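Long-range contact in D,D-dipeptidase/D,D-carboxypeptidase (Enterococcus faecalis, PDB 4MUQ), which is a zinc-dependent D,D-peptidase of vancomycin resistance, acting as a D,D-dipeptidase and probably also as a D,D-carboxypeptidase: residues L35-M47 with A64-S76. Numbering follows the deposited sequence.
With 2D8 ((2R)-3-[(R)-[(1S)-1-aminoethyl](hydroxy)phosphoryl]-2-methylpropanoic acid), chain D; LY0 ((2R)-3-[(R)-[(1R)-1-aminoethyl](hydroxy)phosphoryl]-2-methylpropanoic acid), chain C.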
ATOM      1  N   LEU A  35      14.864  -0.199   3.248  1.00 17.84           N
ATOM      2  CA  LEU A  35      14.200   0.549   4.313  1.00 15.79           C
ATOM      3  C   LEU A  35      15.079   1.702   4.723  1.00 20.64           C
ATOM      4  O   LEU A  35      16.296   1.541   4.885  1.00 22.82           O
ATOM      5  CB  LEU A  35      13.921  -0.337   5.531  1.00 17.28           C
ATOM      6  CG  LEU A  35      12.856  -1.406   5.332  1.00 12.94           C
ATOM      7  CD1 LEU A  35      12.759  -2.315   6.554  1.00 16.39           C
ATOM      8  CD2 LEU A  35      11.497  -0.770   5.043  1.00 16.23           C
ATOM      9  N   VAL A  36      14.469   2.874   4.867  1.00 17.50           N
ATOM     10  CA  VAL A  36      15.180   4.059   5.328  1.00 17.32           C
ATOM     11  C   VAL A  36      14.276   4.825   6.283  1.00 16.09           C
ATOM     12  O   VAL A  36      13.065   4.649   6.261  1.00 14.21           O
ATOM     13  CB  VAL A  36      15.585   4.999   4.162  1.00 21.41           C
ATOM     14  CG1 VAL A  36      16.509   4.290   3.167  1.00 22.16           C
ATOM     15  CG2 VAL A  36      14.361   5.546   3.468  1.00 18.51           C
ATOM     16  N   PRO A  37      14.870   5.672   7.140  1.00 17.54           N
ATOM     17  CA  PRO A  37      14.025   6.503   8.002  1.00 15.95           C
ATOM     18  C   PRO A  37      13.155   7.416   7.158  1.00 15.19           C
ATOM     19  O   PRO A  37      13.648   8.013   6.201  1.00 22.65           O
ATOM     20  CB  PRO A  37      15.043   7.329   8.793  1.00 18.40           C
ATOM     21  CG  PRO A  37      16.280   6.489   8.807  1.00 21.19           C
ATOM     22  CD  PRO A  37      16.302   5.826   7.454  1.00 20.72           C
ATOM     23  N   ALA A  38      11.889   7.545   7.523  1.00 17.16           N
ATOM     24  CA  ALA A  38      10.959   8.350   6.741  1.00 20.70           C
ATOM     25  C   ALA A  38      11.313   9.825   6.802  1.00 16.29           C
ATOM     26  O   ALA A  38      11.111  10.559   5.838  1.00 17.91           O
ATOM     27  CB  ALA A  38       9.541   8.137   7.215  1.00 35.31           C
ATOM     28  N   ASP A  39      11.856  10.256   7.937  1.00 16.24           N
ATOM     29  CA  ASP A  39      12.144  11.664   8.164  1.00 16.79           C
ATOM     30  C   ASP A  39      13.243  11.770   9.213  1.00 17.13           C
ATOM     31  O   ASP A  39      13.270  10.970  10.154  1.00 19.97           O
ATOM     32  CB  ASP A  39      10.868  12.373   8.645  1.00 19.53           C
ATOM     33  CG  ASP A  39      10.993  13.888   8.621  1.00 24.21           C
ATOM     34  OD1 ASP A  39      10.391  14.525   7.730  1.00 22.35           O
ATOM     35  OD2 ASP A  39      11.696  14.455   9.483  1.00 26.04           O
ATOM     36  N   ILE A  40      14.134  12.744   9.033  1.00 18.65           N
ATOM     37  CA  ILE A  40      15.195  13.100   9.992  1.00 19.69           C
ATOM     38  C   ILE A  40      14.646  13.302  11.407  1.00 19.26           C
ATOM     39  O   ILE A  40      15.332  13.037  12.407  1.00 19.53           O
ATOM     40  CB  ILE A  40      15.912  14.417   9.523  1.00 21.57           C
ATOM     41  CG1 ILE A  40      16.859  14.156   8.352  1.00 29.26           C
ATOM     42  CG2 ILE A  40      16.647  15.119  10.657  1.00 23.27           C
ATOM     43  CD1 ILE A  40      17.456  12.771   8.352  1.00 37.66           C
ATOM     44  N   ARG A  41      13.413  13.781  11.484  1.00 18.70           N
ATOM     45  CA  ARG A  41      12.788  14.085  12.765  1.00 18.45           C
ATOM     46  C   ARG A  41      12.276  12.835  13.463  1.00 18.06           C
ATOM     47  O   ARG A  41      11.988  12.864  14.660  1.00 21.72           O
ATOM     48  CB  ARG A  41      11.655  15.102  12.574  1.00 18.60           C
ATOM     49  CG  ARG A  41      12.152  16.499  12.219  1.00 20.54           C
ATOM     50  CD  ARG A  41      11.047  17.365  11.599  1.00 21.90           C
ATOM     51  NE  ARG A  41      10.771  16.987  10.215  1.00 23.52           N
ATOM     52  CZ  ARG A  41      10.017  17.696   9.382  1.00 21.21           C
ATOM     53  NH1 ARG A  41       9.467  18.838   9.792  1.00 23.85           N
ATOM     54  NH2 ARG A  41       9.820  17.278   8.139  1.00 27.65           N
ATOM     55  N   PHE A  42      12.185  11.733  12.717  1.00 17.04           N
ATOM     56  CA  PHE A  42      11.678  10.466  13.243  1.00 18.24           C
ATOM     57  C   PHE A  42      12.538   9.289  12.780  1.00 17.03           C
ATOM     58  O   PHE A  42      12.100   8.459  11.966  1.00 16.51           O
ATOM     59  CB  PHE A  42      10.216  10.281  12.823  1.00 22.21           C
ATOM     60  CG  PHE A  42       9.325  11.378  13.317  1.00 21.99           C
ATOM     61  CD1 PHE A  42       8.801  11.327  14.598  1.00 28.25           C
ATOM     62  CD2 PHE A  42       9.056  12.481  12.521  1.00 22.01           C
ATOM     63  CE1 PHE A  42       7.997  12.345  15.076  1.00 27.96           C
ATOM     64  CE2 PHE A  42       8.255  13.514  12.990  1.00 28.16           C
ATOM     65  CZ  PHE A  42       7.726  13.441  14.272  1.00 29.50           C
ATOM     66  N   PRO A  43      13.769   9.196  13.310  1.00 16.01           N
ATOM     67  CA  PRO A  43      14.734   8.210  12.800  1.00 18.89           C
ATOM     68  C   PRO A  43      14.308   6.758  12.980  1.00 19.71           C
ATOM     69  O   PRO A  43      14.819   5.886  12.279  1.00 22.03           O
ATOM     70  CB  PRO A  43      15.992   8.481  13.638  1.00 22.11           C
ATOM     71  CG  PRO A  43      15.490   9.183  14.868  1.00 17.69           C
ATOM     72  CD  PRO A  43      14.357  10.030  14.375  1.00 17.40           C
ATOM     73  N   ASN A  44      13.392   6.495  13.900  1.00 16.32           N
ATOM     74  CA  ASN A  44      13.052   5.112  14.206  1.00 21.39           C
ATOM     75  C   ASN A  44      11.823   4.628  13.450  1.00 20.44           C
ATOM     76  O   ASN A  44      11.395   3.487  13.603  1.00 23.90           O
ATOM     77  CB  ASN A  44      12.931   4.913  15.720  1.00 29.81           C
ATOM     78  CG  ASN A  44      14.239   5.212  16.449  1.00 36.64           C
ATOM     79  OD1 ASN A  44      15.277   4.625  16.148  1.00 41.17           O
ATOM     80  ND2 ASN A  44      14.195   6.152  17.386  1.00 42.75           N
ATOM     81  N   ILE A  45      11.255   5.499  12.625  1.00 13.68           N
ATOM     82  CA  ILE A  45      10.152   5.102  11.773  0.50 13.77           C
ATOM     83  C   ILE A  45      10.663   4.885  10.359  1.00 16.35           C
ATOM     84  O   ILE A  45      10.965   5.833   9.644  1.00 17.39           O
ATOM     85  CB  ILE A  45       9.025   6.130  11.796  0.50 20.25           C
ATOM     86  CG1 ILE A  45       8.562   6.308  13.240  0.50 20.37           C
ATOM     87  CG2 ILE A  45       7.881   5.703  10.869  0.50 17.17           C
ATOM     88  CD1 ILE A  45       7.141   6.713  13.379  0.50 26.22           C
ATOM     89  N   LEU A  46      10.773   3.617   9.965  1.00 13.33           N
ATOM     90  CA  LEU A  46      11.326   3.282   8.653  1.00 13.33           C
ATOM     91  C   LEU A  46      10.234   3.016   7.646  1.00 11.23           C
ATOM     92  O   LEU A  46       9.130   2.617   8.008  1.00 10.76           O
ATOM     93  CB  LEU A  46      12.198   2.032   8.762  1.00 13.46           C
ATOM     94  CG  LEU A  46      13.244   2.006   9.869  1.00 14.52           C
ATOM     95  CD1 LEU A  46      14.003   0.685   9.836  1.00 17.12           C
ATOM     96  CD2 LEU A  46      14.203   3.183   9.722  1.00 20.03           C
ATOM     97  N   MET A  47      10.538   3.279   6.371  1.00 10.91           N
ATOM     98  CA  MET A  47       9.656   2.955   5.249  0.59 10.83           C
ATOM     99  C   MET A  47      10.528   2.545   4.079  1.00 11.82           C
ATOM    100  O   MET A  47      11.720   2.852   4.055  1.00 12.55           O
ATOM    101  CB  MET A  47       8.832   4.173   4.818  0.59 11.56           C
ATOM    102  CG  MET A  47       7.824   4.665   5.837  0.59  9.99           C
ATOM    103  SD  MET A  47       6.515   3.495   6.164  0.59 10.74           S
ATOM    104  CE  MET A  47       5.570   3.601   4.641  0.59  9.74           C
ATOM    105  N   ALA A  64       2.513  20.693   5.278  1.00 21.57           N
ATOM    106  CA  ALA A  64       2.179  20.070   6.551  1.00 22.81           C
ATOM    107  C   ALA A  64       3.035  20.613   7.691  1.00 27.48           C
ATOM    108  O   ALA A  64       2.594  20.653   8.841  1.00 26.32           O
ATOM    109  CB  ALA A  64       2.336  18.575   6.450  1.00 21.95           C
ATOM    110  N   GLY A  65       4.256  21.031   7.369  1.00 27.36           N
ATOM    111  CA  GLY A  65       5.190  21.475   8.390  1.00 27.60           C
ATOM    112  C   GLY A  65       5.445  20.367   9.396  1.00 29.78           C
ATOM    113  O   GLY A  65       5.910  19.284   9.041  1.00 30.04           O
ATOM    114  N   ASN A  66       5.118  20.637  10.654  1.00 24.21           N
ATOM    115  CA  ASN A  66       5.235  19.654  11.716  1.00 23.06           C
ATOM    116  C   ASN A  66       3.879  19.223  12.250  1.00 26.94           C
ATOM    117  O   ASN A  66       3.804  18.592  13.298  1.00 29.95           O
ATOM    118  CB  ASN A  66       6.057  20.236  12.866  1.00 25.28           C
ATOM    119  CG  ASN A  66       7.464  20.562  12.453  1.00 27.04           C
ATOM    120  OD1 ASN A  66       8.263  19.657  12.202  1.00 25.87           O
ATOM    121  ND2 ASN A  66       7.781  21.849  12.367  1.00 30.88           N
ATOM    122  N   SER A  67       2.813  19.567  11.530  1.00 23.52           N
ATOM    123  CA  SER A  67       1.467  19.295  12.022  0.50 27.34           C
ATOM    124  C   SER A  67       1.069  17.821  11.914  1.00 24.06           C
ATOM    125  O   SER A  67       0.186  17.364  12.646  1.00 28.03           O
ATOM    126  CB  SER A  67       0.443  20.201  11.328  0.50 22.28           C
ATOM    127  OG  SER A  67       0.515  20.063   9.921  0.50 27.34           O
ATOM    128  N   ILE A  68       1.724  17.083  11.022  1.00 24.72           N
ATOM    129  CA  ILE A  68       1.478  15.652  10.889  1.00 21.92           C
ATOM    130  C   ILE A  68       2.732  14.893  11.263  1.00 24.43           C
ATOM    131  O   ILE A  68       3.822  15.206  10.784  1.00 37.22           O
ATOM    132  CB  ILE A  68       1.077  15.251   9.455  1.00 20.75           C
ATOM    133  CG1 ILE A  68      -0.260  15.893   9.081  1.00 20.12           C
ATOM    134  CG2 ILE A  68       0.993  13.727   9.323  1.00 25.32           C
ATOM    135  CD1 ILE A  68      -0.630  15.747   7.611  1.00 25.72           C
ATOM    136  N   VAL A  69       2.579  13.900  12.128  1.00 22.12           N
ATOM    137  CA  VAL A  69       3.714  13.074  12.499  1.00 26.30           C
ATOM    138  C   VAL A  69       3.502  11.613  12.117  1.00 25.09           C
ATOM    139  O   VAL A  69       2.378  11.091  12.178  1.00 20.89           O
ATOM    140  CB  VAL A  69       4.032  13.186  13.997  1.00 28.06           C
ATOM    141  CG1 VAL A  69       4.408  14.621  14.356  1.00 30.35           C
ATOM    142  CG2 VAL A  69       2.858  12.724  14.815  1.00 25.18           C
ATOM    143  N   PRO A  70       4.586  10.955  11.692  1.00 20.81           N
ATOM    144  CA  PRO A  70       4.510   9.516  11.460  1.00 16.62           C
ATOM    145  C   PRO A  70       4.518   8.831  12.814  1.00 19.24           C
ATOM    146  O   PRO A  70       5.319   9.179  13.685  1.00 28.14           O
ATOM    147  CB  PRO A  70       5.782   9.222  10.667  1.00 18.94           C
ATOM    148  CG  PRO A  70       6.746  10.270  11.093  1.00 21.68           C
ATOM    149  CD  PRO A  70       5.921  11.501  11.386  1.00 26.25           C
ATOM    150  N   VAL A  71       3.588   7.910  13.005  1.00 13.51           N
ATOM    151  CA  VAL A  71       3.405   7.218  14.270  1.00 14.03           C
ATOM    152  C   VAL A  71       3.970   5.803  14.190  1.00 13.61           C
ATOM    153  O   VAL A  71       4.583   5.318  15.141  1.00 14.91           O
ATOM    154  CB  VAL A  71       1.900   7.172  14.676  1.00 17.86           C
ATOM    155  CG1 VAL A  71       1.692   6.289  15.906  1.00 21.34           C
ATOM    156  CG2 VAL A  71       1.370   8.571  14.930  1.00 19.73           C
ATOM    157  N   SER A  72       3.767   5.146  13.055  1.00 10.95           N
ATOM    158  CA  SER A  72       4.263   3.788  12.873  1.00 12.68           C
ATOM    159  C   SER A  72       4.436   3.525  11.398  1.00 10.48           C
ATOM    160  O   SER A  72       3.512   3.759  10.619  1.00 12.05           O
ATOM    161  CB  SER A  72       3.273   2.776  13.453  1.00 13.28           C
ATOM    162  OG  SER A  72       3.826   1.473  13.419  1.00 15.29           O
ATOM    163  N   GLY A  73       5.612   3.041  11.014  1.00 11.12           N
ATOM    164  CA  GLY A  73       5.894   2.671   9.632  1.00 10.96           C
ATOM    165  C   GLY A  73       6.173   1.189   9.518  1.00  9.24           C
ATOM    166  O   GLY A  73       5.299   0.365   9.800  1.00 10.41           O
ATOM    167  N   TYR A  74       7.380   0.838   9.089  1.00  9.65           N
ATOM    168  CA  TYR A  74       7.757  -0.571   9.052  1.00 10.67           C
ATOM    169  C   TYR A  74       7.698  -1.167  10.453  1.00 10.17           C
ATOM    170  O   TYR A  74       8.189  -0.565  11.409  1.00 11.19           O
ATOM    171  CB  TYR A  74       9.165  -0.744   8.491  1.00 11.43           C
ATOM    172  CG  TYR A  74       9.623  -2.180   8.566  1.00 12.18           C
ATOM    173  CD1 TYR A  74       9.140  -3.115   7.659  1.00 12.95           C
ATOM    174  CD2 TYR A  74      10.479  -2.607   9.561  1.00 11.84           C
ATOM    175  CE1 TYR A  74       9.530  -4.441   7.721  1.00 15.49           C
ATOM    176  CE2 TYR A  74      10.877  -3.950   9.642  1.00 13.42           C
ATOM    177  CZ  TYR A  74      10.380  -4.842   8.714  1.00 15.68           C
ATOM    178  OH  TYR A  74      10.753  -6.167   8.765  1.00 18.90           O
ATOM    179  N   ARG A  75       7.103  -2.356  10.559  1.00 10.65           N
ATOM    180  CA  ARG A  75       7.174  -3.137  11.791  1.00 10.68           C
ATOM    181  C   ARG A  75       7.644  -4.532  11.449  1.00 11.62           C
ATOM    182  O   ARG A  75       7.208  -5.127  10.453  1.00 12.62           O
ATOM    183  CB  ARG A  75       5.818  -3.185  12.502  1.00 11.72           C
ATOM    184  CG  ARG A  75       5.299  -1.792  12.812  1.00 12.78           C
ATOM    185  CD  ARG A  75       4.230  -1.745  13.882  1.00 20.59           C
ATOM    186  NE  ARG A  75       2.992  -2.418  13.504  1.00 14.38           N
ATOM    187  CZ  ARG A  75       1.814  -1.808  13.308  1.00 11.97           C
ATOM    188  NH1 ARG A  75       1.679  -0.489  13.389  1.00 14.65           N
ATOM    189  NH2 ARG A  75       0.761  -2.533  12.999  1.00 13.31           N
ATOM    190  N   SER A  76       8.557  -5.035  12.262  1.00 10.62           N
ATOM    191  CA  SER A  76       9.036  -6.397  12.145  1.00  9.95           C
ATOM    192  C   SER A  76       8.000  -7.362  12.698  1.00 10.04           C
ATOM    193  O   SER A  76       7.039  -6.965  13.355  1.00 10.15           O
ATOM    194  CB  SER A  76      10.302  -6.559  12.957  1.00 13.70           C
ATOM    195  OG  SER A  76      10.028  -6.363  14.339  1.00 12.48           O
TER
HETATM  196  C4  2D8 D 303      -3.740  -1.967  12.315  0.50 14.51           C
HETATM  197  C5  2D8 D 303      -3.345  -2.690  11.068  0.50 11.43           C
HETATM  198  C6  2D8 D 303      -2.121  -3.554  11.332  0.50 17.69           C
HETATM  199  C7  2D8 D 303      -4.534  -3.509  10.600  0.50 16.13           C
HETATM  200  N1  2D8 D 303      -2.297   1.116  14.719  0.50 16.78           N
HETATM  201  P   2D8 D 303      -2.761  -0.479  12.661  0.50  5.77           P
HETATM  202  C1  2D8 D 303      -2.224  -1.290  15.107  0.50 23.25           C
HETATM  203  C2  2D8 D 303      -2.909  -0.117  14.433  0.50  9.95           C
HETATM  204  O31 2D8 D 303      -1.293  -0.777  12.276  0.50 51.75           O
HETATM  205  O32 2D8 D 303      -3.195   0.778  11.841  0.50 42.59           O
HETATM  206  O61 2D8 D 303      -1.349  -3.712  10.401  0.50  5.05           O
HETATM  207  O62 2D8 D 303      -1.980  -4.075  12.426  0.50 27.78           O
HETATM  208  P   LY0 C 302      -2.755  -0.477  12.665  0.50 38.18           P
HETATM  209  C1  LY0 C 302      -2.208  -1.318  15.094  0.50 15.46           C
HETATM  210  N1  LY0 C 302      -4.122   0.012  14.899  0.50 13.59           N
HETATM  211  C2  LY0 C 302      -2.794  -0.084  14.440  0.50 37.53           C
HETATM  212  C4  LY0 C 302      -3.736  -1.966  12.325  0.50 14.68           C
HETATM  213  C5  LY0 C 302      -3.345  -2.689  11.073  0.50  9.33           C
HETATM  214  C6  LY0 C 302      -2.122  -3.554  11.333  0.50  8.65           C
HETATM  215  C7  LY0 C 302      -4.534  -3.508  10.602  0.50  8.72           C
HETATM  216  O31 LY0 C 302      -1.293  -0.773  12.257  0.50  9.88           O
HETATM  217  O32 LY0 C 302      -3.195   0.776  11.840  0.50  5.61           O
HETATM  218  O61 LY0 C 302      -1.350  -3.711  10.401  0.50 28.15           O
HETATM  219  O62 LY0 C 302      -1.980  -4.075  12.426  0.50  5.57           O
HETATM  220  O   HOH W   1       7.530  19.025   6.900  1.00 47.32           O
HETATM  221  O   HOH W   2      10.041   1.352  11.550  1.00 17.32           O
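Ile45 and Met47, each in one of two conformers, close down on Gly73, where the hairpin of strands 35-39 and 45-48 meets the end of strand 68-72; strand 45-47 runs at 87° to strand 68-72. In the conformers described, Ile45 CG2 lies 3.5 Å from Gly73 N, while CD1 reaches along the strand to the backbone of Pro70 and Val71, and Met47 lays SD 3.6 Å from Gly73 CA. Met47 also touches Ile114 of the neighbouring strand 113-118. Just beyond, Tyr74 N gives Leu46 O a short hydrogen bond (2.7 Å), and a water accepts from Leu46 N and donates to Tyr74 O. With CG anti to the backbone N (chi1 175°), the Tyr74 ring presents a face to Leu35, whose CD1 stands over its centre, 3.7 Å from the centroid, in a CH-pi contact. A second CH-pi contact has Pro70 CD over the Phe42 ring, displaced toward the rim, while CZ of that ring meets Val69 CG1 at 3.5 Å.

Packing gives way to polar contacts at the exposed end. Asp39 holds the Arg41 guanidinium side-on through NE and NH2 and also accepts from Arg41 N, forming an Asx turn; toward the 64-67 turn, Arg41 NH1 makes only a weak bond to Asn66 OD1 (2.8 Å, 130°), and a water links NH2 to Gly65 O. Hence apolar packing and one short backbone bond hold the hairpin against the outermost strand 68-72 and the loop after it, next to Arg75, which Ser72 OG helps orient as both its terminal nitrogens bind O31 of the bound phosphinate analogue of D-Ala-D-Ala, in both modelled diastereomers.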